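Local structure of ADP-ribosylglycohydrolase (Thermus thermophilus, 2YZV) at residues Phe210-Pro214 with Leu229-Arg234; Cys64-Ser68 with Gln79-Tyr83; Arg11-Leu16 with Met286-Leu291; Thr105-Leu109 with Ala120-Ala124. The protein belongs to the ADP-ribosylglycohydrolase family and has an all-helical fold that here holds two magnesium ions in a site rich in aspartate. Residues are numbered along the deposited sequence.

Interaction 1: residues Phe210-Pro214 with Leu229-Arg234; sequences FWEAP and LWAFAR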
loop_
_atom_site.group_PDB
_atom_site.type_symbol
_atom_site.label_atom_id
_atom_site.label_comp_id
_atom_site.label_asym_id
_atom_site.label_seq_id
_atom_site.Cartn_x
_atom_site.Cartn_y
_atom_site.Cartn_z
ATOM N N PHE A 210 -15.415 4.143 7.511
ATOM C CA PHE A 210 -14.963 4.555 6.186
ATOM C C PHE A 210 -16.042 5.085 5.238
ATOM O O PHE A 210 -15.721 5.634 4.184
ATOM C CB PHE A 210 -14.223 3.390 5.517
ATOM C CG PHE A 210 -15.087 2.182 5.278
ATOM C CD1 PHE A 210 -15.916 2.114 4.160
ATOM C CD2 PHE A 210 -15.092 1.123 6.184
ATOM C CE1 PHE A 210 -16.740 1.007 3.944
ATOM C CE2 PHE A 210 -15.914 0.007 5.981
ATOM C CZ PHE A 210 -16.741 -0.049 4.855
ATOM N N TRP A 211 -17.315 4.929 5.593
ATOM C CA TRP A 211 -18.379 5.413 4.712
ATOM C C TRP A 211 -18.412 6.943 4.664
ATOM O O TRP A 211 -18.970 7.533 3.731
ATOM C CB TRP A 211 -19.746 4.880 5.167
ATOM C CG TRP A 211 -19.904 3.372 5.088
ATOM C CD1 TRP A 211 -20.158 2.524 6.129
ATOM C CD2 TRP A 211 -19.885 2.558 3.905
ATOM N NE1 TRP A 211 -20.304 1.236 5.670
ATOM C CE2 TRP A 211 -20.143 1.227 4.310
ATOM C CE3 TRP A 211 -19.681 2.821 2.542
ATOM C CZ2 TRP A 211 -20.202 0.161 3.401
ATOM C CZ3 TRP A 211 -19.742 1.756 1.635
ATOM C CH2 TRP A 211 -20.000 0.445 2.073
ATOM N N GLU A 212 -17.817 7.584 5.663
ATOM C CA GLU A 212 -17.790 9.041 5.699
ATOM C C GLU A 212 -16.490 9.556 5.099
ATOM O O GLU A 212 -15.427 8.982 5.324
ATOM C CB GLU A 212 -17.916 9.549 7.134
ATOM C CG GLU A 212 -18.013 11.058 7.218
ATOM C CD GLU A 212 -19.222 11.592 6.474
ATOM O OE1 GLU A 212 -20.355 11.344 6.938
ATOM O OE2 GLU A 212 -19.038 12.246 5.425
ATOM N N ALA A 213 -16.579 10.641 4.337
ATOM C CA ALA A 213 -15.397 11.227 3.713
ATOM C C ALA A 213 -14.476 11.812 4.776
ATOM O O ALA A 213 -14.929 12.501 5.693
ATOM C CB ALA A 213 -15.810 12.319 2.729
ATOM N N PRO A 214 -13.167 11.530 4.681
ATOM C CA PRO A 214 -12.197 12.050 5.649
ATOM C C PRO A 214 -12.033 13.558 5.470
ATOM O O PRO A 214 -12.298 14.091 4.391
ATOM C CB PRO A 214 -10.910 11.308 5.288
ATOM C CG PRO A 214 -11.397 10.050 4.643
ATOM C CD PRO A 214 -12.532 10.546 3.789
ATOM N N LEU A 229 -10.425 3.047 1.851
ATOM C CA LEU A 229 -11.681 2.315 1.736
ATOM C C LEU A 229 -12.815 3.244 1.302
ATOM O O LEU A 229 -13.689 2.847 0.538
ATOM C CB LEU A 229 -12.028 1.634 3.064
ATOM C CG LEU A 229 -11.186 0.399 3.396
ATOM C CD1 LEU A 229 -11.511 -0.085 4.801
ATOM C CD2 LEU A 229 -11.466 -0.704 2.375
ATOM N N TRP A 230 -12.801 4.479 1.792
ATOM C CA TRP A 230 -13.824 5.446 1.415
ATOM C C TRP A 230 -13.735 5.739 -0.084
ATOM O O TRP A 230 -14.739 5.729 -0.791
ATOM C CB TRP A 230 -13.625 6.745 2.200
ATOM C CG TRP A 230 -14.368 7.907 1.633
ATOM C CD1 TRP A 230 -15.704 8.173 1.757
ATOM C CD2 TRP A 230 -13.825 8.948 0.814
ATOM N NE1 TRP A 230 -16.025 9.316 1.063
ATOM C CE2 TRP A 230 -14.890 9.812 0.474
ATOM C CE3 TRP A 230 -12.539 9.234 0.332
ATOM C CZ2 TRP A 230 -14.710 10.947 -0.330
ATOM C CZ3 TRP A 230 -12.359 10.363 -0.468
ATOM C CH2 TRP A 230 -13.442 11.204 -0.789
ATOM N N ALA A 231 -12.522 5.999 -0.563
ATOM C CA ALA A 231 -12.312 6.305 -1.974
ATOM C C ALA A 231 -12.715 5.123 -2.844
ATOM O O ALA A 231 -13.259 5.295 -3.935
ATOM C CB ALA A 231 -10.846 6.668 -2.219
ATOM N N PHE A 232 -12.442 3.919 -2.353
ATOM C CA PHE A 232 -12.786 2.709 -3.088
ATOM C C PHE A 232 -14.307 2.554 -3.135
ATOM O O PHE A 232 -14.875 2.212 -4.172
ATOM C CB PHE A 232 -12.131 1.493 -2.414
ATOM C CG PHE A 232 -12.410 0.182 -3.102
ATOM C CD1 PHE A 232 -12.096 -0.000 -4.447
ATOM C CD2 PHE A 232 -12.953 -0.883 -2.391
ATOM C CE1 PHE A 232 -12.321 -1.231 -5.075
ATOM C CE2 PHE A 232 -13.183 -2.116 -3.006
ATOM C CZ PHE A 232 -12.865 -2.290 -4.353
ATOM N N ALA A 233 -14.962 2.829 -2.015
ATOM C CA ALA A 233 -16.417 2.709 -1.944
ATOM C C ALA A 233 -17.142 3.711 -2.841
ATOM O O ALA A 233 -18.128 3.367 -3.499
ATOM C CB ALA A 233 -16.877 2.881 -0.504
ATOM N N ARG A 234 -16.654 4.948 -2.879
ATOM C CA ARG A 234 -17.309 5.980 -3.675
ATOM C C ARG A 234 -16.891 6.048 -5.140
ATOM O O ARG A 234 -17.672 6.487 -5.985
ATOM C CB ARG A 234 -17.109 7.350 -3.023
ATOM C CG ARG A 234 -17.584 7.429 -1.578
ATOM C CD ARG A 234 -19.014 6.925 -1.415
ATOM N NE ARG A 234 -19.419 6.954 -0.013
ATOM C CZ ARG A 234 -20.354 6.168 0.511
ATOM N NH1 ARG A 234 -20.987 5.289 -0.253
ATOM N NH2 ARG A 234 -20.632 6.244 1.807
HETATM O O HOH W 1 -19.159 9.526 1.552
#
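Phe-210 directs its CA-CB bond at helix 221-234, and Phe-210 CB lies 3.7 Å from Leu-229 CB. The carbonyl O of Phe-210 comes within 3.1 Å of Trp-230 CB, and the CA atoms of Phe-210 and Trp-230, 5.0 Å apart, are the nearest across the two segments. Trp-211 supplies the polar link: its carbonyl O accepts a hydrogen bond from Arg-234 NH2 (2.9 Å) near the guanidinium plane. A water joins the same groups, donating to Trp-211 O and accepting from Arg-234 NE and Trp-230 NE1. The indole of Trp-211 bends back so that CZ3 reaches Ala-233 CB at 3.7 Å. The CA-CB bond of Glu-212 points away from the helix, and Glu-212 OE2 accepts from Ala-213 N (3.1 Å). The chain then runs across one face of the Trp-230 indole. Ala-213 CA sits 3.5 Å from the centroid of the five-membered ring of Trp-230 and Pro-214 CD 4.0 Å from that of its six-membered ring, two successive CH-pi contacts that make this tryptophan the platform for the loop. The loop between helices 200-209 and 221-234 thus folds back onto the second of them. Helix 184-189 packs against Phe-210, Trp-211 and Ala-233 through Leu-188, helix 238-246 touches Trp-230 and Arg-234 through Leu-244, and helix 252-267 lies against Leu-229 through Leu-262.

Interaction 2: residues Cys64-Ser68 with Gln79-Tyr83; sequences CLAES and QMDRY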
loop_
_atom_site.group_PDB
_atom_site.type_symbol
_atom_site.label_atom_id
_atom_site.label_comp_id
_atom_site.label_asym_id
_atom_site.label_seq_id
_atom_site.Cartn_x
_atom_site.Cartn_y
_atom_site.Cartn_z
ATOM N N CYS A 64 11.796 -2.734 -2.708
ATOM C CA CYS A 64 12.787 -3.442 -1.904
ATOM C C CYS A 64 12.206 -4.752 -1.394
ATOM O O CYS A 64 12.849 -5.802 -1.475
ATOM C CB CYS A 64 13.217 -2.588 -0.713
ATOM S SG CYS A 64 14.237 -1.177 -1.160
ATOM N N LEU A 65 10.990 -4.679 -0.858
ATOM C CA LEU A 65 10.316 -5.861 -0.339
ATOM C C LEU A 65 10.112 -6.869 -1.460
ATOM O O LEU A 65 10.332 -8.066 -1.274
ATOM C CB LEU A 65 8.965 -5.479 0.275
ATOM C CG LEU A 65 8.064 -6.611 0.777
ATOM C CD1 LEU A 65 8.778 -7.420 1.854
ATOM C CD2 LEU A 65 6.774 -6.021 1.333
ATOM N N ALA A 66 9.698 -6.379 -2.627
ATOM C CA ALA A 66 9.473 -7.240 -3.782
ATOM C C ALA A 66 10.746 -8.010 -4.128
ATOM O O ALA A 66 10.713 -9.227 -4.308
ATOM C CB ALA A 66 9.023 -6.402 -4.984
ATOM N N GLU A 67 11.866 -7.301 -4.217
ATOM C CA GLU A 67 13.127 -7.954 -4.550
ATOM C C GLU A 67 13.554 -8.937 -3.468
ATOM O O GLU A 67 14.087 -10.003 -3.770
ATOM C CB GLU A 67 14.223 -6.911 -4.786
ATOM C CG GLU A 67 13.911 -5.960 -5.931
ATOM C CD GLU A 67 15.144 -5.269 -6.476
ATOM O OE1 GLU A 67 15.907 -4.683 -5.680
ATOM O OE2 GLU A 67 15.346 -5.311 -7.708
ATOM N N SER A 68 13.315 -8.583 -2.210
ATOM C CA SER A 68 13.675 -9.462 -1.101
ATOM C C SER A 68 12.903 -10.781 -1.174
ATOM O O SER A 68 13.479 -11.859 -1.006
ATOM C CB SER A 68 13.389 -8.770 0.235
ATOM O OG SER A 68 13.812 -9.568 1.332
ATOM N N GLN A 79 14.972 -8.042 4.355
ATOM C CA GLN A 79 14.135 -6.895 4.033
ATOM C C GLN A 79 14.770 -5.645 4.622
ATOM O O GLN A 79 14.921 -4.630 3.939
ATOM C CB GLN A 79 12.733 -7.082 4.612
ATOM C CG GLN A 79 11.898 -8.103 3.865
ATOM C CD GLN A 79 10.677 -8.539 4.645
ATOM O OE1 GLN A 79 10.162 -7.796 5.486
ATOM N NE2 GLN A 79 10.195 -9.745 4.363
ATOM N N MET A 80 15.158 -5.732 5.890
ATOM C CA MET A 80 15.772 -4.611 6.583
ATOM C C MET A 80 17.154 -4.268 6.042
ATOM O O MET A 80 17.533 -3.098 6.023
ATOM C CB MET A 80 15.827 -4.897 8.088
ATOM C CG MET A 80 14.453 -4.880 8.756
ATOM S SD MET A 80 13.679 -3.235 8.754
ATOM C CE MET A 80 14.310 -2.581 10.319
ATOM N N ASP A 81 17.912 -5.270 5.600
ATOM C CA ASP A 81 19.228 -4.995 5.034
ATOM C C ASP A 81 19.014 -4.097 3.818
ATOM O O ASP A 81 19.757 -3.141 3.596
ATOM C CB ASP A 81 19.935 -6.280 4.587
ATOM C CG ASP A 81 20.407 -7.132 5.751
ATOM O OD1 ASP A 81 20.814 -6.559 6.783
ATOM O OD2 ASP A 81 20.390 -8.374 5.624
ATOM N N ARG A 82 17.984 -4.407 3.038
ATOM C CA ARG A 82 17.680 -3.629 1.846
ATOM C C ARG A 82 17.145 -2.236 2.176
ATOM O O ARG A 82 17.564 -1.257 1.560
ATOM C CB ARG A 82 16.681 -4.380 0.963
ATOM C CG ARG A 82 17.217 -5.693 0.408
ATOM C CD ARG A 82 16.144 -6.418 -0.390
ATOM N NE ARG A 82 16.556 -7.759 -0.796
ATOM C CZ ARG A 82 17.438 -8.019 -1.756
ATOM N NH1 ARG A 82 18.011 -7.030 -2.428
ATOM N NH2 ARG A 82 17.748 -9.275 -2.041
ATOM N N TYR A 83 16.225 -2.136 3.136
ATOM C CA TYR A 83 15.687 -0.828 3.503
ATOM C C TYR A 83 16.817 0.063 4.002
ATOM O O TYR A 83 16.896 1.240 3.652
ATOM C CB TYR A 83 14.637 -0.924 4.618
ATOM C CG TYR A 83 13.383 -1.712 4.305
ATOM C CD1 TYR A 83 12.858 -1.765 3.013
ATOM C CD2 TYR A 83 12.696 -2.375 5.321
ATOM C CE1 TYR A 83 11.679 -2.463 2.745
ATOM C CE2 TYR A 83 11.521 -3.068 5.066
ATOM C CZ TYR A 83 11.017 -3.112 3.780
ATOM O OH TYR A 83 9.851 -3.804 3.539
HETATM O O HOH W 2 11.738 -11.186 2.231
#
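Helices 57-72 and 76-89, consecutive and joined by a short turn, form a helical hairpin. Their local axes approach to 9.2 Å at 139°, so the helices run roughly antiparallel but splay. Arg-82 loses the most surface to the contact. Its CA-CB bond points at the partner helix, and the extended chain lies along it: Arg-82 CD is 3.5 Å from the carbonyl O of Cys-64, and Arg-82 NE is 3.4 Å from CA of Ser-68. The guanidinium places one face over Glu-67 O. Its charge is met by Asp-78, which forms a salt bridge with Arg-82 NE. Glu-67 OE1, 4.5 Å from Arg-82 NH1, is beyond salt-bridge distance and well out of the guanidinium plane, so only the charges are near and no N-H points at it. Cys-64 is next in buried area. At the other end of the segment pair, Cys-64 CB lies 4.2 Å from Arg-82 CB and 3.8 Å from Tyr-83 CE1. Ser-68 also faces the partner helix and is the third main contributor; its OG lies 3.5 Å from Gln-79 CG and hydrogen-bonds to Asp-78, so that one carboxylate serves both helices. Leu-65 fills the inner side, its CD1 3.6 Å from Gln-79 CD. Beside it a water bridges the hairpin, donating to Ser-68 OG at 2.8 Å and accepting from Gln-79 NE2 at 3.0 Å.

Interaction 3: residues Arg11-Leu16 with Met286-Leu291; sequences RLGAFL and MEALAL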
loop_
_atom_site.group_PDB
_atom_site.type_symbol
_atom_site.label_atom_id
_atom_site.label_comp_id
_atom_site.label_asym_id
_atom_site.label_seq_id
_atom_site.Cartn_x
_atom_site.Cartn_y
_atom_site.Cartn_z
ATOM N N ARG A 11 -2.853 -8.860 -10.427
ATOM C CA ARG A 11 -1.602 -8.746 -9.687
ATOM C C ARG A 11 -0.799 -7.551 -10.194
ATOM O O ARG A 11 -0.235 -6.797 -9.404
ATOM C CB ARG A 11 -0.778 -10.033 -9.805
ATOM C CG ARG A 11 -1.260 -11.176 -8.907
ATOM C CD ARG A 11 -2.579 -11.769 -9.386
ATOM N NE ARG A 11 -3.097 -12.776 -8.463
ATOM C CZ ARG A 11 -4.234 -13.440 -8.651
ATOM N NH1 ARG A 11 -4.969 -13.205 -9.732
ATOM N NH2 ARG A 11 -4.644 -14.334 -7.760
ATOM N N LEU A 12 -0.752 -7.374 -11.511
ATOM C CA LEU A 12 -0.027 -6.241 -12.077
ATOM C C LEU A 12 -0.712 -4.946 -11.651
ATOM O O LEU A 12 -0.053 -3.948 -11.359
ATOM C CB LEU A 12 -0.001 -6.333 -13.608
ATOM C CG LEU A 12 0.961 -7.332 -14.263
ATOM C CD1 LEU A 12 2.354 -6.745 -14.300
ATOM C CD2 LEU A 12 0.946 -8.659 -13.515
ATOM N N GLY A 13 -2.041 -4.972 -11.616
ATOM C CA GLY A 13 -2.794 -3.794 -11.228
ATOM C C GLY A 13 -2.536 -3.365 -9.796
ATOM O O GLY A 13 -2.424 -2.174 -9.507
ATOM N N ALA A 14 -2.451 -4.328 -8.886
ATOM C CA ALA A 14 -2.208 -3.999 -7.486
ATOM C C ALA A 14 -0.822 -3.383 -7.281
ATOM O O ALA A 14 -0.672 -2.427 -6.521
ATOM C CB ALA A 14 -2.366 -5.252 -6.616
ATOM N N PHE A 15 0.189 -3.926 -7.957
ATOM C CA PHE A 15 1.556 -3.425 -7.819
ATOM C C PHE A 15 1.727 -2.069 -8.499
ATOM O O PHE A 15 2.210 -1.110 -7.883
ATOM C CB PHE A 15 2.542 -4.451 -8.401
ATOM C CG PHE A 15 3.952 -4.309 -7.890
ATOM C CD1 PHE A 15 4.672 -5.433 -7.494
ATOM C CD2 PHE A 15 4.564 -3.062 -7.805
ATOM C CE1 PHE A 15 5.981 -5.321 -7.024
ATOM C CE2 PHE A 15 5.875 -2.936 -7.335
ATOM C CZ PHE A 15 6.584 -4.071 -6.943
ATOM N N LEU A 16 1.334 -1.976 -9.762
ATOM C CA LEU A 16 1.450 -0.712 -10.483
ATOM C C LEU A 16 0.530 0.349 -9.883
ATOM O O LEU A 16 0.880 1.528 -9.835
ATOM C CB LEU A 16 1.125 -0.906 -11.969
ATOM C CG LEU A 16 2.232 -1.426 -12.896
ATOM C CD1 LEU A 16 3.294 -0.360 -13.050
ATOM C CD2 LEU A 16 2.837 -2.711 -12.353
ATOM N N MET A 286 8.533 -2.744 -12.631
ATOM C CA MET A 286 7.490 -3.152 -11.702
ATOM C C MET A 286 6.609 -4.243 -12.293
ATOM O O MET A 286 6.185 -5.156 -11.585
ATOM C CB MET A 286 6.650 -1.946 -11.284
ATOM C CG MET A 286 7.422 -0.988 -10.402
ATOM S SD MET A 286 6.367 0.257 -9.646
ATOM C CE MET A 286 6.508 1.581 -10.837
ATOM N N GLU A 287 6.339 -4.158 -13.592
ATOM C CA GLU A 287 5.519 -5.166 -14.255
ATOM C C GLU A 287 6.226 -6.513 -14.173
ATOM O O GLU A 287 5.601 -7.541 -13.912
ATOM C CB GLU A 287 5.289 -4.780 -15.719
ATOM C CG GLU A 287 4.401 -3.561 -15.894
ATOM C CD GLU A 287 4.304 -3.113 -17.337
ATOM O OE1 GLU A 287 5.348 -2.728 -17.907
ATOM O OE2 GLU A 287 3.187 -3.143 -17.898
ATOM N N ALA A 288 7.537 -6.494 -14.391
ATOM C CA ALA A 288 8.342 -7.709 -14.328
ATOM C C ALA A 288 8.312 -8.292 -12.917
ATOM O O ALA A 288 8.152 -9.501 -12.744
ATOM C CB ALA A 288 9.774 -7.404 -14.739
ATOM N N LEU A 289 8.459 -7.433 -11.911
ATOM C CA LEU A 289 8.435 -7.892 -10.525
ATOM C C LEU A 289 7.076 -8.481 -10.156
ATOM O O LEU A 289 7.003 -9.539 -9.528
ATOM C CB LEU A 289 8.761 -6.738 -9.562
ATOM C CG LEU A 289 10.199 -6.218 -9.524
ATOM C CD1 LEU A 289 10.265 -4.939 -8.697
ATOM C CD2 LEU A 289 11.114 -7.286 -8.934
ATOM N N ALA A 290 6.003 -7.794 -10.542
ATOM C CA ALA A 290 4.652 -8.257 -10.232
ATOM C C ALA A 290 4.405 -9.644 -10.811
ATOM O O ALA A 290 3.851 -10.515 -10.140
ATOM C CB ALA A 290 3.618 -7.276 -10.772
ATOM N N LEU A 291 4.818 -9.846 -12.058
ATOM C CA LEU A 291 4.636 -11.142 -12.702
ATOM C C LEU A 291 5.487 -12.210 -12.026
ATOM O O LEU A 291 5.037 -13.341 -11.843
ATOM C CB LEU A 291 4.984 -11.047 -14.192
ATOM C CG LEU A 291 3.963 -10.296 -15.051
ATOM C CD1 LEU A 291 4.483 -10.156 -16.474
ATOM C CD2 LEU A 291 2.641 -11.047 -15.039
#
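This buried helix-helix interface joins the two ends of the chain: helix 4-26 crosses helix 283-298 with local axes 8.8 Å apart at 130°. Ala-290 sits where the backbones come nearest, its CA 5.4 Å from Leu-12 CA and its CB 3.8 Å from both Leu-12 CD1 and Phe-15 CB. Leu-12 also spreads over Glu-287, CD1 being 3.4 Å from Glu-287 O, and Leu-12 CD2 meets Leu-291 CD2 at 3.3 Å. Phe-15 reaches along the partner helix, with CE2 3.9 Å from Met-286 CG and CE1 4.0 Å from Leu-289 CB. Met-286 SD lies 5.1 Å from the centroid of the Phe-15 ring, an oblique Met-aromatic contact. Leu-16 CD2 touches Met-286 CB at 4.0 Å. Helix 135-141 adds Leu-139 against Phe-15 and Ala-290. Arg-11 leads its guanidinium away to a salt bridge with Glu-142. The side chains that meet are largely apolar, with carbonyl oxygens of Met-286 and Glu-287 beside them, so these segments pack through shape and burial, without mutual hydrogen bonds.

Interaction 4: residues Thr105-Leu109 with Ala120-Ala124; sequences TRRAL and AGDEA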
loop_
_atom_site.group_PDB
_atom_site.type_symbol
_atom_site.label_atom_id
_atom_site.label_comp_id
_atom_site.label_asym_id
_atom_site.label_seq_id
_atom_site.Cartn_x
_atom_site.Cartn_y
_atom_site.Cartn_z
ATOM N N THR A 105 10.344 5.276 11.070
ATOM C CA THR A 105 11.042 4.302 10.241
ATOM C C THR A 105 12.562 4.465 10.291
ATOM O O THR A 105 13.291 3.474 10.320
ATOM C CB THR A 105 10.579 4.387 8.772
ATOM O OG1 THR A 105 9.168 4.143 8.703
ATOM C CG2 THR A 105 11.301 3.352 7.924
ATOM N N ARG A 106 13.042 5.706 10.299
ATOM C CA ARG A 106 14.481 5.936 10.351
ATOM C C ARG A 106 15.023 5.380 11.660
ATOM O O ARG A 106 16.129 4.839 11.709
ATOM C CB ARG A 106 14.806 7.429 10.238
ATOM C CG ARG A 106 14.330 8.280 11.400
ATOM C CD ARG A 106 14.756 9.729 11.212
ATOM N NE ARG A 106 14.278 10.591 12.289
ATOM C CZ ARG A 106 14.456 11.909 12.324
ATOM N NH1 ARG A 106 15.105 12.517 11.339
ATOM N NH2 ARG A 106 13.985 12.618 13.341
ATOM N N ARG A 107 14.233 5.507 12.720
ATOM C CA ARG A 107 14.624 5.002 14.028
ATOM C C ARG A 107 14.665 3.476 14.005
ATOM O O ARG A 107 15.574 2.862 14.566
ATOM C CB ARG A 107 13.644 5.492 15.097
ATOM C CG ARG A 107 13.879 4.912 16.484
ATOM C CD ARG A 107 13.250 5.796 17.546
ATOM N NE ARG A 107 11.890 6.182 17.188
ATOM C CZ ARG A 107 11.178 7.100 17.834
ATOM N NH1 ARG A 107 11.699 7.730 18.879
ATOM N NH2 ARG A 107 9.952 7.397 17.427
ATOM N N ALA A 108 13.683 2.866 13.350
ATOM C CA ALA A 108 13.633 1.414 13.255
ATOM C C ALA A 108 14.865 0.909 12.509
ATOM O O ALA A 108 15.483 -0.077 12.905
ATOM C CB ALA A 108 12.362 0.977 12.533
ATOM N N LEU A 109 15.227 1.591 11.427
ATOM C CA LEU A 109 16.389 1.183 10.650
ATOM C C LEU A 109 17.686 1.298 11.449
ATOM O O LEU A 109 18.552 0.429 11.360
ATOM C CB LEU A 109 16.476 2.007 9.361
ATOM C CG LEU A 109 15.290 1.807 8.409
ATOM C CD1 LEU A 109 15.460 2.685 7.183
ATOM C CD2 LEU A 109 15.190 0.344 8.004
ATOM N N ALA A 120 12.378 -4.302 14.271
ATOM C CA ALA A 120 12.757 -3.092 14.987
ATOM C C ALA A 120 11.679 -2.049 15.226
ATOM O O ALA A 120 11.970 -0.969 15.735
ATOM C CB ALA A 120 13.942 -2.451 14.286
ATOM N N GLY A 121 10.440 -2.353 14.860
ATOM C CA GLY A 121 9.379 -1.391 15.086
ATOM C C GLY A 121 9.090 -1.282 16.571
ATOM O O GLY A 121 9.276 -2.250 17.313
ATOM N N ASP A 122 8.664 -0.105 17.015
ATOM C CA ASP A 122 8.337 0.094 18.421
ATOM C C ASP A 122 6.871 0.485 18.555
ATOM O O ASP A 122 6.194 0.738 17.558
ATOM C CB ASP A 122 9.245 1.157 19.057
ATOM C CG ASP A 122 9.189 2.488 18.336
ATOM O OD1 ASP A 122 8.077 3.022 18.151
ATOM O OD2 ASP A 122 10.263 3.008 17.967
ATOM N N GLU A 123 6.385 0.526 19.790
ATOM C CA GLU A 123 4.991 0.856 20.062
ATOM C C GLU A 123 4.580 2.268 19.664
ATOM O O GLU A 123 3.390 2.580 19.627
ATOM C CB GLU A 123 4.694 0.617 21.544
ATOM C CG GLU A 123 4.864 -0.840 21.955
ATOM C CD GLU A 123 4.804 -1.042 23.455
ATOM O OE1 GLU A 123 5.696 -0.532 24.166
ATOM O OE2 GLU A 123 3.863 -1.715 23.921
ATOM N N ALA A 124 5.553 3.120 19.360
ATOM C CA ALA A 124 5.249 4.490 18.959
ATOM C C ALA A 124 4.954 4.555 17.462
ATOM O O ALA A 124 4.439 5.558 16.962
ATOM C CB ALA A 124 6.418 5.415 19.301
HETATM O O HOH W 3 8.697 5.146 16.579
#
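An aspartate in an irregular loop serves two ends at once here: Asp-122 shapes its own backbone and also faces an arginine on the preceding helix. Asp-122 OD1 accepts from the backbone N of Ala-124 at 2.8 Å, closing an Asx turn, while Asp-122 OD2 lies 3.7 Å from Arg-107 NE in a long salt bridge. That oxygen is well out of the guanidinium plane, so the attraction is one of charge alone, with no N-H directed at it. A water spans the same gap, donating to Asp-122 OD1 (2.7 Å) and accepting a weak hydrogen bond from Arg-107 NH2 (2.7 Å). Arg-111, one turn further along the helix, forms a second salt bridge with Asp-122 OD2 and also hydrogen-bonds to Ala-120 O, so Arg-111 gives the loop a second pair of polar links to the helix. At the other end of the contact the backbones come close, the CA atoms of Ala-108 and Ala-120 being 4.9 Å apart. Ala-120 CB presses to 3.1 Å from the carbonyl O of Ala-108, and the CB atoms of these two alanines stand 4.2 Å apart. The contact thus folds the loop that follows helix 105-115 back along that helix. On another side Leu-109 packs on helix 76-89 against Met-80, Tyr-83 and Tyr-87, and Gly-121 shares backbone hydrogen bonding with Arg-156, at the end of helix 147-156.

Overall arrangement
Interaction 3 pairs the first and last helices of the chain, and the other three contacts fall between its halves in sequence, in the order 2, 4, 1; each is local, joining neighbouring elements. Interactions 2 and 3 have centres 16 Å apart and touch where Ala-66 CB meets Phe-15 CE1 at 3.8 Å. Interactions 2 and 4, also 16 Å between centres, touch through Tyr-83 CB and Leu-109 CD2 at 3.7 Å. Packing therefore runs continuously from the terminal helices through the hairpin to helix 105-115. Interaction 1 stands apart, its centre 31 Å from that of interaction 2, on the opposite side of the chain's centre. With the chain ends meeting at interaction 3, the helices form one compact body.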